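Local structure of 3-keto-5-aminohexanoate cleavage protein (Burkholderia xenovorans LB400, 3E02) at residues G16-P21 against F119-A124; I29-I34 against F68-P73; P101-R106 against I155-T160; H178-A183 against R218-R223; P242-S247 against R278-I283. The protein binds a zinc ion and probably catalyses cleavage of a beta-keto acid such as 3-keto-5-aminohexanoate, as in other members of the beta-keto acid cleavage enzyme family. All coordinates share one frame; numbering follows the deposited sequence. Where two conformers were deposited one is given.

Contact 1. Residues G16-P21 against F119-A124; sequences GSIHTP and FNISQA
Ile18 meets Phe119 and Ile121 with its two branches, one for each partner. From CB, which points at segment 119-124, CG1 turns to lie anti to the carbonyl carbon (chi1 -59°) and already comes within 4.1 Å of Phe119 CE1. The tip of this branch, CD1, goes further and approaches the same ring obliquely while the phenyl group reaches in from the opposite direction; this is the course of one of two conformers of Ile18, and its contacts are less certain for that reason. The other branch ends at once in CG2, which meets Ile121 CG2 at 3.6 Å and Ile121 CD1 at 3.8 Å. Ile121 CD1 also lies 3.6 Å from the backbone O of Ile18. Behind Ile121, Asn120 OD1 accepts from Ser122 N, closing an Asx turn, and also from Ser122 OG. The side chains meet only through apolar groups and join two loops that follow strands 10-13 and 117-118; with the side chain of Ile18 about 7 Å from the zinc ion, the contact lies beside the metal site of this TIM-barrel enzyme.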
# COMPACT_ATOMS: atom_id res chain seq x y z
N GLY A 16 20.69 -7.76 -24.55
CA GLY A 16 20.69 -8.60 -23.37
C GLY A 16 21.26 -9.99 -23.57
O GLY A 16 22.04 -10.23 -24.51
N SER A 17 20.84 -10.88 -22.69
CA SER A 17 21.25 -12.28 -22.70
C SER A 17 20.13 -13.28 -22.38
O SER A 17 20.44 -14.47 -22.30
CB SER A 17 22.36 -12.44 -21.65
OG SER A 17 21.83 -12.25 -20.35
N ILE A 18 18.87 -12.84 -22.24
CA ILE A 18 17.70 -13.69 -21.90
C ILE A 18 17.02 -14.24 -23.15
O ILE A 18 16.67 -15.43 -23.21
CB ILE A 18 16.62 -12.89 -21.08
CG1 ILE A 18 17.22 -12.35 -19.77
CG2 ILE A 18 15.36 -13.71 -20.80
CD1 ILE A 18 18.07 -13.35 -18.99
N HIS A 19 16.79 -13.36 -24.12
CA HIS A 19 16.18 -13.76 -25.39
C HIS A 19 17.24 -14.44 -26.24
O HIS A 19 18.43 -14.11 -26.14
CB HIS A 19 15.56 -12.58 -26.13
CG HIS A 19 14.44 -11.94 -25.37
ND1 HIS A 19 14.38 -10.58 -25.15
CD2 HIS A 19 13.37 -12.48 -24.74
CE1 HIS A 19 13.30 -10.31 -24.44
NE2 HIS A 19 12.67 -11.44 -24.18
N THR A 20 16.83 -15.40 -27.05
CA THR A 20 17.75 -16.17 -27.88
C THR A 20 17.36 -15.98 -29.36
O THR A 20 16.24 -15.56 -29.63
CB THR A 20 17.80 -17.65 -27.46
OG1 THR A 20 16.57 -18.29 -27.79
CG2 THR A 20 18.07 -17.79 -25.93
N PRO A 21 18.30 -16.25 -30.31
CA PRO A 21 18.03 -16.03 -31.76
C PRO A 21 16.76 -16.65 -32.35
O PRO A 21 16.12 -16.04 -33.22
CB PRO A 21 19.26 -16.61 -32.43
CG PRO A 21 20.35 -16.37 -31.40
CD PRO A 21 19.69 -16.71 -30.11
N PHE A 119 16.70 -17.12 -11.25
CA PHE A 119 16.49 -16.37 -12.50
C PHE A 119 16.11 -17.43 -13.52
O PHE A 119 16.97 -17.96 -14.22
CB PHE A 119 17.76 -15.58 -12.86
CG PHE A 119 17.51 -14.41 -13.77
CD1 PHE A 119 16.98 -14.60 -15.05
CD2 PHE A 119 17.82 -13.11 -13.35
CE1 PHE A 119 16.72 -13.50 -15.89
CE2 PHE A 119 17.58 -12.01 -14.19
CZ PHE A 119 17.03 -12.21 -15.46
N ASN A 120 14.81 -17.74 -13.57
CA ASN A 120 14.25 -18.84 -14.33
C ASN A 120 13.56 -18.38 -15.62
O ASN A 120 12.45 -17.83 -15.58
CB ASN A 120 13.28 -19.61 -13.42
CG ASN A 120 12.77 -20.93 -14.03
OD1 ASN A 120 13.08 -21.27 -15.17
ND2 ASN A 120 11.97 -21.67 -13.24
N ILE A 121 14.21 -18.61 -16.76
CA ILE A 121 13.65 -18.28 -18.09
C ILE A 121 13.32 -19.56 -18.89
O ILE A 121 13.09 -19.49 -20.11
CB ILE A 121 14.58 -17.31 -18.88
CG1 ILE A 121 15.97 -17.93 -19.15
CG2 ILE A 121 14.69 -15.99 -18.12
CD1 ILE A 121 16.87 -17.06 -19.96
N SER A 122 13.29 -20.71 -18.20
CA SER A 122 13.05 -22.02 -18.83
C SER A 122 11.70 -22.18 -19.51
O SER A 122 11.60 -22.92 -20.48
CB SER A 122 13.23 -23.13 -17.79
OG SER A 122 12.20 -23.11 -16.81
N GLN A 123 10.67 -21.51 -19.00
CA GLN A 123 9.32 -21.57 -19.58
C GLN A 123 9.26 -21.07 -21.04
O GLN A 123 8.40 -21.50 -21.79
CB GLN A 123 8.31 -20.79 -18.72
CG GLN A 123 8.06 -21.43 -17.34
CD GLN A 123 7.22 -20.55 -16.42
OE1 GLN A 123 7.51 -19.35 -16.23
NE2 GLN A 123 6.19 -21.15 -15.81
N ALA A 124 10.17 -20.16 -21.40
CA ALA A 124 10.29 -19.64 -22.77
C ALA A 124 10.51 -20.76 -23.81
O ALA A 124 9.99 -20.68 -24.92
CB ALA A 124 11.41 -18.59 -22.86

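Contact 2. Residues I29-I34 against F68-P73; sequences ITPEEI and FMRFLP
Arg70 O, which touches Pro31 CB, takes a 2.8 Å hydrogen bond from water 1, while water 2 accepts from Arg70 NE at 3.0 Å and lies very close to Glu32 OE2, an approach too short to be trusted in detail. Water 2 lies in the guanidinium plane at its edge, whereas Pro31 CG covers one face of the same group. A bend at chi3 (57°) folds the arginine back over the proline ring, whose CB also packs against Arg70 CB at 3.8 Å. These residues join the starts of helices 31-44 and 72-78, neighbouring helices of the TIM-barrel shell; Thr30 and Glu33 form a capping box on the first, and Phe71 is the N-cap residue of the second. Deeper in, Ile34 CG2 makes a CH-pi contact with the Phe71 ring, 4.0 Å from its centroid and 16° off the normal. Ile34 CD1 reaches CE2 of that ring, and Phe68 O lies over the opposite face. Leu51 and Ala53 of strand 48-54 pack against Phe71, whose side chain is about 6 Å from that of the zinc ligand His52.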
# COMPACT_ATOMS: atom_id res chain seq x y z
N ILE A 29 22.55 -9.25 -32.84
CA ILE A 29 23.57 -10.24 -32.50
C ILE A 29 24.99 -9.75 -32.74
O ILE A 29 25.81 -9.75 -31.81
CB ILE A 29 23.31 -11.56 -33.28
CG1 ILE A 29 22.04 -12.24 -32.73
CG2 ILE A 29 24.48 -12.54 -33.17
CD1 ILE A 29 21.56 -13.43 -33.54
N THR A 30 25.28 -9.36 -33.98
CA THR A 30 26.64 -8.96 -34.34
C THR A 30 26.96 -7.57 -33.81
O THR A 30 26.05 -6.78 -33.52
CB THR A 30 26.86 -8.94 -35.87
OG1 THR A 30 26.03 -7.93 -36.45
CG2 THR A 30 26.56 -10.30 -36.50
N PRO A 31 28.27 -7.27 -33.63
CA PRO A 31 28.63 -5.90 -33.24
C PRO A 31 28.07 -4.82 -34.17
O PRO A 31 27.63 -3.79 -33.69
CB PRO A 31 30.16 -5.93 -33.26
CG PRO A 31 30.47 -7.33 -32.93
CD PRO A 31 29.46 -8.13 -33.69
N GLU A 32 28.01 -5.10 -35.47
CA GLU A 32 27.49 -4.15 -36.47
C GLU A 32 25.99 -3.91 -36.27
O GLU A 32 25.51 -2.78 -36.41
CB GLU A 32 27.77 -4.63 -37.90
CG GLU A 32 29.25 -4.65 -38.30
CD GLU A 32 30.08 -5.76 -37.64
OE1 GLU A 32 29.55 -6.88 -37.37
OE2 GLU A 32 31.27 -5.50 -37.39
N GLU A 33 25.25 -4.98 -35.96
CA GLU A 33 23.81 -4.88 -35.64
C GLU A 33 23.59 -4.07 -34.35
O GLU A 33 22.65 -3.28 -34.29
CB GLU A 33 23.17 -6.27 -35.50
CG GLU A 33 23.04 -6.99 -36.83
CD GLU A 33 22.72 -8.48 -36.72
OE1 GLU A 33 22.86 -9.10 -35.64
OE2 GLU A 33 22.32 -9.05 -37.77
N ILE A 34 24.44 -4.30 -33.35
CA ILE A 34 24.39 -3.57 -32.07
C ILE A 34 24.64 -2.07 -32.27
O ILE A 34 23.93 -1.25 -31.70
CB ILE A 34 25.33 -4.21 -31.01
CG1 ILE A 34 24.78 -5.59 -30.61
CG2 ILE A 34 25.44 -3.30 -29.76
CD1 ILE A 34 25.73 -6.43 -29.81
N PHE A 68 33.01 -6.18 -27.16
CA PHE A 68 32.60 -4.82 -26.75
C PHE A 68 33.38 -3.74 -27.50
O PHE A 68 32.78 -2.76 -27.96
CB PHE A 68 32.71 -4.62 -25.24
CG PHE A 68 31.59 -5.23 -24.47
CD1 PHE A 68 31.62 -6.56 -24.08
CD2 PHE A 68 30.47 -4.46 -24.12
CE1 PHE A 68 30.56 -7.13 -23.35
CE2 PHE A 68 29.42 -5.01 -23.40
CZ PHE A 68 29.46 -6.35 -23.01
N MSE A 69 34.69 -3.94 -27.70
CA MSE A 69 35.51 -2.98 -28.47
C MSE A 69 35.19 -2.92 -29.96
O MSE A 69 35.68 -2.02 -30.64
CB MSE A 69 37.01 -3.21 -28.21
CG MSE A 69 37.39 -2.93 -26.77
SE MSE A 69 36.83 -1.15 -26.15
CE MSE A 69 36.81 -1.54 -24.30
N ARG A 70 34.38 -3.86 -30.46
CA ARG A 70 33.87 -3.83 -31.84
C ARG A 70 32.57 -3.03 -31.99
O ARG A 70 32.10 -2.83 -33.12
CB ARG A 70 33.75 -5.24 -32.41
CG ARG A 70 35.12 -5.89 -32.65
CD ARG A 70 35.06 -7.40 -32.80
NE ARG A 70 34.19 -7.85 -33.88
CZ ARG A 70 33.94 -9.12 -34.20
NH1 ARG A 70 34.50 -10.12 -33.52
NH2 ARG A 70 33.10 -9.38 -35.21
N PHE A 71 31.96 -2.59 -30.87
CA PHE A 71 30.81 -1.67 -30.92
C PHE A 71 30.90 -0.39 -30.07
O PHE A 71 30.28 0.61 -30.45
CB PHE A 71 29.46 -2.38 -30.73
CG PHE A 71 29.30 -3.17 -29.45
CD1 PHE A 71 28.95 -2.54 -28.26
CD2 PHE A 71 29.38 -4.57 -29.47
CE1 PHE A 71 28.74 -3.28 -27.08
CE2 PHE A 71 29.16 -5.33 -28.29
CZ PHE A 71 28.84 -4.68 -27.10
N LEU A 72 31.65 -0.40 -28.96
CA LEU A 72 31.76 0.81 -28.10
C LEU A 72 32.35 2.05 -28.80
O LEU A 72 31.69 3.10 -28.81
CB LEU A 72 32.45 0.50 -26.76
CG LEU A 72 31.71 -0.41 -25.78
CD1 LEU A 72 32.57 -0.74 -24.57
CD2 LEU A 72 30.37 0.18 -25.35
N PRO A 73 33.57 1.94 -29.41
CA PRO A 73 34.10 3.10 -30.14
C PRO A 73 33.17 3.60 -31.26
O PRO A 73 33.01 4.80 -31.44
CB PRO A 73 35.42 2.58 -30.75
CG PRO A 73 35.71 1.33 -30.10
CD PRO A 73 34.49 0.79 -29.46
O HOH W 1 30.72 -2.63 -35.60
O HOH W 2 33.26 -5.85 -35.98

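Contact 3. Residues P101-R106 against I155-T160; sequences PARAAR and IERGMT
Arg103 and Arg157 meet through their guanidinium groups at the surface of the TIM barrel, where helices 95-105 and 152-163 of the outer shell face each other. The two side chains cross at about a right angle, and their terminal planes are turned 46° apart, so the groups are neither stacked nor coplanar. Arg103 is bent twice on the way out, at chi2 and chi3 (-62°), and this carries NH1 across the gap; it is the course of one of two conformers of Arg103, and the close approach is correspondingly less certain. Arg157 takes another course: its CG lies anti to the backbone N (chi1 -179°), and the chain runs extended from CG to NE, bringing NH2 to the meeting point. Both terminal nitrogens are donors, and they approach without bonding to each other. The closeness of two like charges is probably offset by the carboxylates around them. Glu161, one turn beyond Arg157, forms a salt bridge with Arg103 NH1 through OE1 and another with Arg157 NE through OE2, and Asp96 on the first helix pairs with Arg157 NH2. The backbones stay well separated, 9.6 Å between Arg103 CA and Gly158 CA, and in this conformer the contact narrows to a single approach, Arg103 NH1 to Arg157 NH2 at 3.4 Å.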
# COMPACT_ATOMS: atom_id res chain seq x y z
N PRO A 101 34.41 -6.64 -19.20
CA PRO A 101 34.09 -5.52 -20.10
C PRO A 101 34.13 -4.13 -19.45
O PRO A 101 34.79 -3.25 -19.97
CB PRO A 101 32.70 -5.88 -20.60
CG PRO A 101 32.63 -7.33 -20.51
CD PRO A 101 33.32 -7.64 -19.22
N ALA A 102 33.46 -3.97 -18.30
CA ALA A 102 33.46 -2.70 -17.56
C ALA A 102 34.87 -2.31 -17.10
O ALA A 102 35.20 -1.12 -17.13
CB ALA A 102 32.50 -2.75 -16.35
N ARG A 103 35.66 -3.29 -16.67
CA ARG A 103 37.04 -3.03 -16.26
C ARG A 103 37.90 -2.55 -17.43
O ARG A 103 38.70 -1.64 -17.27
CB ARG A 103 37.71 -4.24 -15.59
CG ARG A 103 37.12 -4.57 -14.22
CD ARG A 103 38.19 -4.82 -13.18
NE ARG A 103 39.06 -5.96 -13.49
CZ ARG A 103 38.87 -7.23 -13.11
NH1 ARG A 103 37.80 -7.63 -12.41
NH2 ARG A 103 39.77 -8.16 -13.47
N ALA A 104 37.71 -3.16 -18.61
CA ALA A 104 38.45 -2.76 -19.81
C ALA A 104 37.99 -1.40 -20.35
O ALA A 104 38.81 -0.53 -20.65
CB ALA A 104 38.34 -3.82 -20.91
N ALA A 105 36.68 -1.22 -20.45
CA ALA A 105 36.08 -0.01 -21.03
C ALA A 105 36.08 1.25 -20.17
O ALA A 105 36.02 2.36 -20.72
CB ALA A 105 34.65 -0.31 -21.43
N ARG A 106 36.08 1.10 -18.84
CA ARG A 106 35.98 2.22 -17.90
C ARG A 106 34.82 3.14 -18.32
O ARG A 106 35.03 4.32 -18.59
CB ARG A 106 37.33 2.93 -17.75
CG ARG A 106 38.40 2.03 -17.08
CD ARG A 106 39.79 2.66 -17.09
NE ARG A 106 39.89 3.86 -16.26
CZ ARG A 106 40.32 3.93 -15.00
NH1 ARG A 106 40.70 2.84 -14.31
NH2 ARG A 106 40.36 5.11 -14.38
N ILE A 155 29.09 -7.77 -4.58
CA ILE A 155 28.62 -6.39 -4.80
C ILE A 155 29.69 -5.40 -4.35
O ILE A 155 30.02 -4.47 -5.10
CB ILE A 155 27.28 -6.11 -4.09
CG1 ILE A 155 26.16 -6.99 -4.69
CG2 ILE A 155 26.92 -4.62 -4.25
CD1 ILE A 155 24.90 -7.11 -3.80
N GLU A 156 30.24 -5.60 -3.16
CA GLU A 156 31.30 -4.73 -2.63
C GLU A 156 32.52 -4.67 -3.56
O GLU A 156 33.06 -3.59 -3.77
CB GLU A 156 31.71 -5.16 -1.23
CG GLU A 156 32.71 -4.20 -0.58
CD GLU A 156 32.89 -4.42 0.91
OE1 GLU A 156 32.03 -5.06 1.55
OE2 GLU A 156 33.90 -3.91 1.44
N ARG A 157 32.93 -5.83 -4.11
CA ARG A 157 34.07 -5.93 -5.06
C ARG A 157 33.79 -5.10 -6.31
O ARG A 157 34.61 -4.28 -6.72
CB ARG A 157 34.32 -7.40 -5.44
CG ARG A 157 35.51 -7.65 -6.41
CD ARG A 157 35.53 -9.07 -6.98
NE ARG A 157 36.49 -9.15 -8.08
CZ ARG A 157 36.52 -10.08 -9.04
NH1 ARG A 157 35.68 -11.12 -9.06
NH2 ARG A 157 37.46 -9.98 -9.99
N GLY A 158 32.61 -5.31 -6.90
CA GLY A 158 32.18 -4.57 -8.09
C GLY A 158 32.13 -3.08 -7.83
O GLY A 158 32.63 -2.31 -8.63
N MSE A 159 31.54 -2.68 -6.71
CA MSE A 159 31.47 -1.26 -6.34
C MSE A 159 32.86 -0.64 -6.17
O MSE A 159 33.10 0.48 -6.63
CB MSE A 159 30.66 -1.06 -5.06
CG MSE A 159 29.17 -1.31 -5.23
SE MSE A 159 28.34 -1.15 -3.48
CE MSE A 159 26.54 -1.27 -4.07
N THR A 160 33.77 -1.38 -5.53
CA THR A 160 35.13 -0.89 -5.28
C THR A 160 35.96 -0.78 -6.56
O THR A 160 36.50 0.29 -6.85
CB THR A 160 35.88 -1.79 -4.25
OG1 THR A 160 35.09 -1.90 -3.06
CG2 THR A 160 37.25 -1.22 -3.89

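Contact 4. Residues H178-A183 against R218-R223; sequences HLYNLA and RTIADR
Ile220 is met by both Leu179 and Tyr180, which join helices 176-187 and 211-225, two neighbouring helices in the outer layer of the TIM barrel. The segments run nearly parallel, at 14° with axes 10.2 Å apart. Leu179 crosses the isoleucine obliquely and sets CD1 3.7 Å from Ile220 CG2 and 3.8 Å from its CB. The same CD1 comes near the backbone N of Ala221. From the next residue of the same helix, the Tyr180 side chain crosses that of Ile220 at about a right angle, and CG2 meets the ring obliquely, 3.7 Å from Tyr180 CE2. Ile220 CG2 is anti to the backbone N (chi1 -64°), which points this methyl at both partners. Further out, Leu197 of strand 195-201 packs under Leu179 and Ala221, and Leu224 adds to the cover of Leu179 and Tyr180. The phenol is probably held in place from outside the chain: Asp210 and Asn213 of the second subunit hydrogen-bond to Tyr180 OH. That oxygen also touches both branches of the isoleucine, 3.6 Å from Ile220 CG2 and 3.7 Å from Ile220 CD1.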
# COMPACT_ATOMS: atom_id res chain seq x y z
N HIS A 178 16.36 -6.16 -2.33
CA HIS A 178 17.46 -5.49 -3.05
C HIS A 178 17.60 -4.03 -2.64
O HIS A 178 18.71 -3.50 -2.65
CB HIS A 178 17.29 -5.63 -4.55
CG HIS A 178 17.42 -7.04 -5.05
ND1 HIS A 178 17.83 -7.33 -6.33
CD2 HIS A 178 17.31 -8.23 -4.41
CE1 HIS A 178 17.86 -8.64 -6.49
NE2 HIS A 178 17.56 -9.21 -5.34
N LEU A 179 16.49 -3.38 -2.28
CA LEU A 179 16.50 -2.00 -1.79
C LEU A 179 17.25 -1.93 -0.45
O LEU A 179 18.09 -1.05 -0.24
CB LEU A 179 15.07 -1.45 -1.63
CG LEU A 179 14.21 -1.42 -2.90
CD1 LEU A 179 12.77 -1.04 -2.56
CD2 LEU A 179 14.83 -0.46 -3.91
N TYR A 180 16.94 -2.88 0.43
CA TYR A 180 17.60 -2.99 1.72
C TYR A 180 19.08 -3.34 1.57
O TYR A 180 19.92 -2.84 2.33
CB TYR A 180 16.88 -3.98 2.63
CG TYR A 180 15.53 -3.45 3.06
CD1 TYR A 180 15.40 -2.63 4.17
CD2 TYR A 180 14.37 -3.76 2.32
CE1 TYR A 180 14.14 -2.13 4.56
CE2 TYR A 180 13.12 -3.25 2.69
CZ TYR A 180 13.01 -2.46 3.82
OH TYR A 180 11.77 -1.99 4.16
N ASN A 181 19.40 -4.20 0.59
CA ASN A 181 20.81 -4.54 0.26
C ASN A 181 21.56 -3.27 -0.15
O ASN A 181 22.67 -3.04 0.32
CB ASN A 181 20.90 -5.58 -0.87
CG ASN A 181 20.33 -6.94 -0.49
OD1 ASN A 181 19.96 -7.17 0.67
ND2 ASN A 181 20.28 -7.85 -1.47
N LEU A 182 20.95 -2.44 -1.01
CA LEU A 182 21.56 -1.16 -1.41
C LEU A 182 21.75 -0.22 -0.22
O LEU A 182 22.82 0.41 -0.09
CB LEU A 182 20.75 -0.46 -2.51
CG LEU A 182 21.34 0.84 -3.06
CD1 LEU A 182 22.77 0.65 -3.62
CD2 LEU A 182 20.42 1.34 -4.11
N ALA A 183 20.73 -0.13 0.63
CA ALA A 183 20.78 0.72 1.85
C ALA A 183 21.99 0.37 2.75
O ALA A 183 22.63 1.27 3.31
CB ALA A 183 19.47 0.63 2.64
N ARG A 218 8.63 2.02 -4.59
CA ARG A 218 8.87 3.46 -4.50
C ARG A 218 8.71 3.95 -3.04
O ARG A 218 9.51 4.77 -2.57
CB ARG A 218 7.98 4.29 -5.43
CG ARG A 218 8.53 5.71 -5.50
CD ARG A 218 7.76 6.66 -6.28
NE ARG A 218 6.38 6.82 -5.83
CZ ARG A 218 5.60 7.82 -6.22
NH1 ARG A 218 6.06 8.79 -7.00
NH2 ARG A 218 4.35 7.86 -5.78
N THR A 219 7.70 3.44 -2.34
CA THR A 219 7.47 3.79 -0.92
C THR A 219 8.64 3.40 -0.03
O THR A 219 9.08 4.19 0.82
CB THR A 219 6.16 3.14 -0.41
OG1 THR A 219 5.08 3.67 -1.18
CG2 THR A 219 5.90 3.43 1.05
N ILE A 220 9.15 2.19 -0.24
CA ILE A 220 10.30 1.69 0.51
C ILE A 220 11.57 2.47 0.16
O ILE A 220 12.31 2.86 1.06
CB ILE A 220 10.49 0.16 0.29
CG1 ILE A 220 9.29 -0.61 0.87
CG2 ILE A 220 11.79 -0.33 0.92
CD1 ILE A 220 8.97 -0.34 2.37
N ALA A 221 11.80 2.72 -1.14
CA ALA A 221 12.96 3.52 -1.60
C ALA A 221 12.91 4.94 -1.01
O ALA A 221 13.95 5.46 -0.59
CB ALA A 221 13.03 3.57 -3.12
N ASP A 222 11.73 5.54 -0.95
CA ASP A 222 11.57 6.86 -0.31
C ASP A 222 11.95 6.80 1.17
O ASP A 222 12.62 7.71 1.67
CB ASP A 222 10.15 7.41 -0.43
CG ASP A 222 9.81 7.91 -1.83
OD1 ASP A 222 10.70 8.06 -2.68
OD2 ASP A 222 8.61 8.16 -2.07
N ARG A 223 11.55 5.74 1.86
CA ARG A 223 11.88 5.55 3.27
C ARG A 223 13.38 5.36 3.49
O ARG A 223 13.94 5.93 4.42
CB ARG A 223 11.11 4.37 3.85
CG ARG A 223 11.58 3.90 5.22
CD ARG A 223 10.52 3.08 5.93
NE ARG A 223 9.36 3.92 6.23
CZ ARG A 223 8.34 3.58 7.02
NH1 ARG A 223 8.29 2.39 7.64
NH2 ARG A 223 7.36 4.47 7.20

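Contact 5. Residues P242-S247 against R278-I283; sequences PFVTMS and RKIRRI. With EDO (1,2-ethanediol), chain L.
Ile280 sends CG1 anti to its backbone N (chi1 -167°), and a further turn at chi2 (52°) swings CD1 towards helix 240-249, where it meets Val244 CG2 at 3.6 Å. The valine places that methyl between its backbone N and carbonyl carbon, and the two side chains cross obliquely. Thr245, the next residue, and Ile283, one turn after Ile280, cross at about a right angle. Thr245 OG1 lies 3.6 Å from both CD1 and CG2 of Ile283, while its methyl CG2 packs on Ile283 CG2 at 3.7 Å. The helices, 240-249 and 273-286, are neighbours in the shell of the TIM barrel; their segments cross at -40° with axes 10.6 Å apart. Beneath them Val254 of strand 253-256 touches Val244 and Ile280, and the fourth subunit approaches from outside, its own Thr245 packing on this one. On the far side of helix 273-286, Arg278 and Arg282 hold an ethanediol, probably from the crystallisation liquor, by weak bonds: Arg278 NH2 to O1, and both NH1 and NH2 of Arg282 to O2. Arg282 NE has a firmer partner in Glu286 of the fourth subunit. Between the helices the contact is made by beta-branched side chains, and the one polar side-chain atom among them, Thr245 OG1, is satisfied by Met241 O of its own helix, so the hydroxyl can lie buried against isoleucine without a polar partner across the interface.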
# COMPACT_ATOMS: atom_id res chain seq x y z
N PRO A 242 3.05 -0.86 -20.11
CA PRO A 242 2.29 -0.41 -18.92
C PRO A 242 3.18 -0.03 -17.75
O PRO A 242 2.94 0.99 -17.10
CB PRO A 242 1.44 -1.63 -18.55
CG PRO A 242 1.40 -2.45 -19.74
CD PRO A 242 2.58 -2.18 -20.57
N PHE A 243 4.22 -0.83 -17.48
CA PHE A 243 5.13 -0.53 -16.35
C PHE A 243 5.95 0.74 -16.53
O PHE A 243 6.04 1.52 -15.59
CB PHE A 243 6.01 -1.72 -15.96
CG PHE A 243 5.37 -2.57 -14.92
CD1 PHE A 243 4.25 -3.34 -15.22
CD2 PHE A 243 5.81 -2.50 -13.61
CE1 PHE A 243 3.62 -4.09 -14.23
CE2 PHE A 243 5.19 -3.24 -12.61
CZ PHE A 243 4.09 -4.02 -12.92
N VAL A 244 6.54 0.94 -17.70
CA VAL A 244 7.32 2.16 -17.95
C VAL A 244 6.41 3.40 -18.02
O VAL A 244 6.85 4.46 -17.63
CB VAL A 244 8.27 2.07 -19.16
CG1 VAL A 244 9.31 0.95 -18.91
CG2 VAL A 244 7.52 1.85 -20.49
N THR A 245 5.16 3.24 -18.49
CA THR A 245 4.18 4.35 -18.47
C THR A 245 3.86 4.71 -17.01
O THR A 245 3.82 5.90 -16.64
CB THR A 245 2.92 4.03 -19.27
OG1 THR A 245 3.30 3.72 -20.61
CG2 THR A 245 1.92 5.21 -19.26
N MSE A 246 3.64 3.69 -16.18
CA MSE A 246 3.41 3.87 -14.73
C MSE A 246 4.60 4.64 -14.11
O MSE A 246 4.42 5.59 -13.35
CB MSE A 246 3.19 2.48 -14.08
CG MSE A 246 2.54 2.38 -12.71
SE MSE A 246 1.42 0.68 -12.74
CE MSE A 246 2.69 -0.52 -13.27
N SER A 247 5.83 4.23 -14.46
CA SER A 247 7.04 4.92 -13.96
C SER A 247 7.00 6.42 -14.31
O SER A 247 7.19 7.28 -13.43
CB SER A 247 8.31 4.30 -14.51
OG SER A 247 9.45 4.86 -13.88
N ARG A 278 10.46 4.96 -29.74
CA ARG A 278 9.46 5.87 -30.33
C ARG A 278 8.12 5.78 -29.60
O ARG A 278 7.52 6.83 -29.29
CB ARG A 278 9.26 5.62 -31.83
CG ARG A 278 10.42 6.15 -32.67
CD ARG A 278 10.05 6.27 -34.12
NE ARG A 278 9.80 4.98 -34.75
CZ ARG A 278 10.74 4.16 -35.24
NH1 ARG A 278 12.04 4.44 -35.19
NH2 ARG A 278 10.36 3.02 -35.80
N LYS A 279 7.69 4.56 -29.27
CA LYS A 279 6.40 4.37 -28.58
C LYS A 279 6.36 5.01 -27.19
O LYS A 279 5.42 5.77 -26.90
CB LYS A 279 6.00 2.89 -28.49
CG LYS A 279 4.71 2.67 -27.68
CD LYS A 279 4.16 1.26 -27.78
CE LYS A 279 3.45 1.01 -29.07
NZ LYS A 279 2.65 -0.24 -29.06
N ILE A 280 7.35 4.72 -26.35
CA ILE A 280 7.36 5.30 -25.00
C ILE A 280 7.49 6.83 -25.06
O ILE A 280 6.84 7.52 -24.27
CB ILE A 280 8.38 4.64 -24.03
CG1 ILE A 280 8.10 5.09 -22.57
CG2 ILE A 280 9.84 4.87 -24.48
CD1 ILE A 280 6.61 4.89 -22.10
N ARG A 281 8.24 7.34 -26.04
CA ARG A 281 8.34 8.78 -26.24
C ARG A 281 6.99 9.39 -26.63
O ARG A 281 6.65 10.46 -26.12
CB ARG A 281 9.40 9.12 -27.28
CG ARG A 281 9.60 10.61 -27.41
CD ARG A 281 10.74 10.91 -28.31
NE ARG A 281 11.03 12.35 -28.33
CZ ARG A 281 12.04 12.91 -28.99
NH1 ARG A 281 12.87 12.17 -29.72
NH2 ARG A 281 12.20 14.23 -28.93
N ARG A 282 6.23 8.72 -27.50
CA ARG A 282 4.87 9.21 -27.84
C ARG A 282 3.96 9.26 -26.60
O ARG A 282 3.29 10.26 -26.38
CB ARG A 282 4.21 8.39 -28.95
CG ARG A 282 4.85 8.61 -30.32
CD ARG A 282 3.99 8.06 -31.41
NE ARG A 282 3.69 6.64 -31.25
CZ ARG A 282 4.47 5.63 -31.62
NH1 ARG A 282 5.63 5.82 -32.24
NH2 ARG A 282 4.06 4.39 -31.39
N ILE A 283 3.98 8.19 -25.79
CA ILE A 283 3.19 8.11 -24.56
C ILE A 283 3.56 9.27 -23.61
O ILE A 283 2.68 9.99 -23.11
CB ILE A 283 3.35 6.73 -23.85
CG1 ILE A 283 2.75 5.59 -24.69
CG2 ILE A 283 2.68 6.77 -22.49
CD1 ILE A 283 3.08 4.15 -24.21
C1 EDO L . 6.37 2.78 -35.05
O1 EDO L . 7.16 2.30 -36.16
C2 EDO L . 7.30 3.23 -33.92
O2 EDO L . 6.92 2.82 -32.60

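All five contacts belong to one TIM barrel. Contacts 2, 3, 4 and 5 lie in the helical layer around the sheet, and contact 1 joins loops. Contact 2 is nested inside the loop closed by contact 1, contact 3 interleaves with contact 1, and contacts 4 and 5 follow in series. Contacts 1 to 4 touch in turn: Pro21 packs on Ile29, Phe68 on Pro101, and Met159 on Leu182. Contacts 4 and 5 come no nearer than about 7 Å between nearest atoms. Contacts 2 and 4, with centres 35 Å apart, lie on opposite sides of the chain's centre. Contact 1 lies near the zinc; contacts 1 and 4 both touch the second subunit of the tetramer, and contact 5 borders the fourth.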